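Local coordinates for protein yahD a copper inducible hydrolase (Lactococcus lactis subsp. lactis, PDB 3OG9) that is a copper-inducible alpha/beta hydrolase, probably with hydrolase activity on a substrate not yet defined, and binds D-malate in its pocket, at residues V57-K62 with Y109-N114. Residues are numbered along the deposited sequence; the frame is centred on the assembly and turned at random.
Sequences VNRYFK and YSNGAN. With MLT (D-malate), chain C.
The D-malate pocket of this alpha/beta hydrolase is walled here by R59 and F61, from the loop after strand 45-48, and by N111 at the start of helix 111-121. The amide of N111 serves both loop and ligand. Its OD1 accepts the backbone N of Y60 at 2.7 Å, a nearly straight bond (167° at the hydrogen) lying in the amide carbonyl plane. Its ND2 donates to malate O2 at 2.9 Å, and the two bonds together would hold the amide's rotation, OD1 toward the loop and ND2 toward the ligand. CG of N111 stands anti to its backbone N, which carries the amide across to the loop.

R59 bends at chi3 and turns its guanidinium back on its own loop. NE and NH2 grip F61 O side-on, NE at 2.8 Å, while NH1 and NH2 both donate to malate O1, NH2 again at 2.8 Å. ND2 of N111 sits over one guanidinium face, 3.3 Å from NH2 of R59; both are donors, so this is contact without a bond. An alanine in place of R59 would probably leave the O1 side of the malate carboxylate without its charged mate and F61 O without these two donors.

The F61 ring has NH2 of R59 over one face, 3.4 Å above the plane and offset toward the rim, and brings CE2 to N111 ND2. Y60 sets CE2 against G112 CA at 3.7 Å, while its OH is tied to I48 O. N114 ND2 adds a second donor to malate O2, and S110, hydrogen-bonded to H191, adjoins the other carboxylate. S110, in a strained backbone conformation (phi 55°, psi -120°) between strand 105-109 and helix 111-121, is consistent with the nucleophile elbow of alpha/beta hydrolases.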
ATOM      1  N   VAL A  57     -15.274   6.824  -9.606  1.00 20.52           N
ATOM      2  CA  VAL A  57     -14.237   6.905  -8.545  1.00 17.77           C
ATOM      3  C   VAL A  57     -13.315   5.673  -8.574  1.00 14.77           C
ATOM      4  O   VAL A  57     -13.760   4.589  -8.278  1.00 15.01           O
ATOM      5  CB  VAL A  57     -14.905   7.018  -7.160  1.00 18.55           C
ATOM      6  CG1 VAL A  57     -13.882   7.175  -6.109  1.00 18.30           C
ATOM      7  CG2 VAL A  57     -15.887   8.226  -7.124  1.00 19.47           C
ATOM      8  N   ASN A  58     -12.047   5.825  -8.944  1.00 12.06           N
ATOM      9  CA  ASN A  58     -11.140   4.668  -9.009  1.00 11.16           C
ATOM     10  C   ASN A  58     -10.889   4.105  -7.614  1.00  9.50           C
ATOM     11  O   ASN A  58     -10.652   4.876  -6.690  1.00  8.84           O
ATOM     12  CB  ASN A  58      -9.795   5.067  -9.648  1.00 10.76           C
ATOM     13  CG  ASN A  58      -9.924   5.447 -11.102  1.00 11.31           C
ATOM     14  OD1 ASN A  58     -10.852   5.011 -11.792  1.00 14.25           O
ATOM     15  ND2 ASN A  58      -8.965   6.221 -11.596  1.00 10.07           N
ATOM     16  N   ARG A  59     -10.927   2.780  -7.477  1.00  9.57           N
ATOM     17  CA  ARG A  59     -10.671   2.083  -6.193  1.00  8.84           C
ATOM     18  C   ARG A  59     -10.127   0.690  -6.478  1.00  8.14           C
ATOM     19  O   ARG A  59     -10.294   0.171  -7.586  1.00  9.42           O
ATOM     20  CB  ARG A  59     -11.970   1.902  -5.379  1.00  9.63           C
ATOM     21  CG  ARG A  59     -12.481   3.117  -4.619  1.00  8.51           C
ATOM     22  CD  ARG A  59     -13.737   2.748  -3.810  1.00  9.91           C
ATOM     23  NE  ARG A  59     -13.449   1.579  -2.996  1.00  8.77           N
ATOM     24  CZ  ARG A  59     -12.885   1.619  -1.787  1.00 10.97           C
ATOM     25  NH1 ARG A  59     -12.590   2.775  -1.216  1.00 12.62           N
ATOM     26  NH2 ARG A  59     -12.614   0.492  -1.148  1.00 10.78           N
ATOM     27  N   TYR A  60      -9.520   0.063  -5.470  1.00  7.34           N
ATOM     28  CA  TYR A  60      -9.033  -1.319  -5.616  1.00  6.61           C
ATOM     29  C   TYR A  60     -10.041  -2.405  -5.296  1.00  6.89           C
ATOM     30  O   TYR A  60      -9.867  -3.544  -5.723  1.00  8.20           O
ATOM     31  CB  TYR A  60      -7.763  -1.540  -4.800  1.00  5.77           C
ATOM     32  CG  TYR A  60      -6.603  -0.837  -5.425  1.00  4.86           C
ATOM     33  CD1 TYR A  60      -5.906  -1.410  -6.493  1.00  5.68           C
ATOM     34  CD2 TYR A  60      -6.247   0.466  -4.999  1.00  7.23           C
ATOM     35  CE1 TYR A  60      -4.855  -0.723  -7.101  1.00  5.93           C
ATOM     36  CE2 TYR A  60      -5.186   1.146  -5.604  1.00  4.98           C
ATOM     37  CZ  TYR A  60      -4.497   0.547  -6.626  1.00  5.74           C
ATOM     38  OH  TYR A  60      -3.457   1.230  -7.227  1.00  3.88           O
ATOM     39  N   PHE A  61     -11.092  -2.080  -4.554  1.00  6.92           N
ATOM     40  CA  PHE A  61     -12.115  -3.089  -4.196  1.00  7.20           C
ATOM     41  C   PHE A  61     -13.390  -2.362  -3.804  1.00  7.28           C
ATOM     42  O   PHE A  61     -13.372  -1.158  -3.556  1.00  7.07           O
ATOM     43  CB  PHE A  61     -11.615  -4.052  -3.070  1.00  8.12           C
ATOM     44  CG  PHE A  61     -11.429  -3.378  -1.751  1.00  7.60           C
ATOM     45  CD1 PHE A  61     -12.507  -3.236  -0.869  1.00  8.67           C
ATOM     46  CD2 PHE A  61     -10.211  -2.810  -1.419  1.00  9.75           C
ATOM     47  CE1 PHE A  61     -12.367  -2.566   0.343  1.00  9.64           C
ATOM     48  CE2 PHE A  61     -10.058  -2.125  -0.185  1.00 10.12           C
ATOM     49  CZ  PHE A  61     -11.147  -2.020   0.706  1.00 10.71           C
ATOM     50  N   LYS A  62     -14.504  -3.079  -3.820  1.00  8.62           N
ATOM     51  CA  LYS A  62     -15.822  -2.449  -3.648  1.00  8.65           C
ATOM     52  C   LYS A  62     -16.134  -2.142  -2.190  1.00  8.90           C
ATOM     53  O   LYS A  62     -15.632  -2.819  -1.280  1.00  8.65           O
ATOM     54  CB  LYS A  62     -16.899  -3.383  -4.195  1.00  9.32           C
ATOM     55  CG  LYS A  62     -16.894  -3.470  -5.708  1.00 12.40           C
ATOM     56  CD  LYS A  62     -17.724  -4.669  -6.186  1.00 20.11           C
ATOM     57  CE  LYS A  62     -19.160  -4.287  -6.475  1.00 25.90           C
ATOM     58  NZ  LYS A  62     -19.985  -4.041  -5.265  1.00 29.73           N
ATOM     59  N   TYR A 109      -1.107   4.866  -0.731  1.00  5.97           N
ATOM     60  CA  TYR A 109      -1.754   5.918   0.031  1.00  6.32           C
ATOM     61  C   TYR A 109      -3.224   5.511   0.204  1.00  6.18           C
ATOM     62  O   TYR A 109      -3.889   5.213  -0.783  1.00  5.77           O
ATOM     63  CB  TYR A 109      -1.625   7.229  -0.732  1.00  5.99           C
ATOM     64  CG  TYR A 109      -2.441   8.394  -0.189  1.00  9.25           C
ATOM     65  CD1 TYR A 109      -2.682   8.536   1.180  1.00  7.69           C
ATOM     66  CD2 TYR A 109      -2.964   9.352  -1.063  1.00  8.91           C
ATOM     67  CE1 TYR A 109      -3.426   9.617   1.675  1.00  8.63           C
ATOM     68  CE2 TYR A 109      -3.703  10.433  -0.585  1.00  9.99           C
ATOM     69  CZ  TYR A 109      -3.943  10.546   0.775  1.00 11.92           C
ATOM     70  OH  TYR A 109      -4.680  11.617   1.235  1.00 12.80           O
ATOM     71  N   SER A 110      -3.695   5.477   1.451  1.00  6.00           N
ATOM     72  CA  SER A 110      -5.122   5.199   1.757  1.00  7.54           C
ATOM     73  C   SER A 110      -5.609   3.874   1.139  1.00  6.41           C
ATOM     74  O   SER A 110      -5.034   2.823   1.410  1.00  6.03           O
ATOM     75  CB  SER A 110      -5.957   6.403   1.311  1.00  6.73           C
ATOM     76  OG  SER A 110      -7.222   6.425   1.968  1.00 13.85           O
ATOM     77  N   ASN A 111      -6.621   3.902   0.263  1.00  7.51           N
ATOM     78  CA  ASN A 111      -7.063   2.647  -0.404  1.00  7.20           C
ATOM     79  C   ASN A 111      -5.914   1.738  -0.907  1.00  6.33           C
ATOM     80  O   ASN A 111      -5.860   0.539  -0.572  1.00  4.79           O
ATOM     81  CB  ASN A 111      -8.052   2.978  -1.537  1.00  6.98           C
ATOM     82  CG  ASN A 111      -8.791   1.758  -2.070  1.00  8.78           C
ATOM     83  OD1 ASN A 111      -8.929   1.597  -3.278  1.00  9.12           O
ATOM     84  ND2 ASN A 111      -9.333   0.933  -1.172  1.00  8.97           N
ATOM     85  N   GLY A 112      -4.985   2.292  -1.698  1.00  6.03           N
ATOM     86  CA  GLY A 112      -3.830   1.480  -2.182  1.00  5.03           C
ATOM     87  C   GLY A 112      -2.947   0.913  -1.052  1.00  6.64           C
ATOM     88  O   GLY A 112      -2.478  -0.222  -1.120  1.00  6.76           O
ATOM     89  N   ALA A 113      -2.714   1.710  -0.014  1.00  5.06           N
ATOM     90  CA  ALA A 113      -1.903   1.292   1.134  1.00  5.45           C
ATOM     91  C   ALA A 113      -2.576   0.098   1.846  1.00  6.86           C
ATOM     92  O   ALA A 113      -1.917  -0.866   2.250  1.00  6.79           O
ATOM     93  CB  ALA A 113      -1.735   2.471   2.095  1.00  6.15           C
ATOM     94  N   ASN A 114      -3.898   0.167   1.967  1.00  5.75           N
ATOM     95  CA  ASN A 114      -4.704  -0.866   2.622  1.00  6.28           C
ATOM     96  C   ASN A 114      -4.624  -2.193   1.913  1.00  6.30           C
ATOM     97  O   ASN A 114      -4.521  -3.256   2.560  1.00  6.07           O
ATOM     98  CB  ASN A 114      -6.176  -0.378   2.704  1.00  5.88           C
ATOM     99  CG  ASN A 114      -6.315   0.804   3.623  1.00  7.51           C
ATOM    100  OD1 ASN A 114      -5.417   1.040   4.422  1.00  9.94           O
ATOM    101  ND2 ASN A 114      -7.437   1.547   3.541  1.00  6.95           N
TER
HETATM  102  C1  MLT C 500     -10.564   1.930   1.877  1.00 18.36           C
HETATM  103  O1  MLT C 500     -11.555   1.722   1.126  1.00 16.02           O
HETATM  104  O2  MLT C 500      -9.466   1.363   1.654  1.00 13.79           O
HETATM  105  C2  MLT C 500     -10.695   2.847   3.072  1.00 21.36           C
HETATM  106  O3  MLT C 500     -12.018   3.328   3.225  1.00 24.21           O
HETATM  107  C3  MLT C 500      -9.702   4.008   3.005  1.00 22.27           C
HETATM  108  C4  MLT C 500      -9.982   4.975   1.878  1.00 25.72           C
HETATM  109  O4  MLT C 500      -9.763   6.186   2.098  1.00 28.98           O
HETATM  110  O5  MLT C 500     -10.399   4.637   0.739  1.00 22.41           O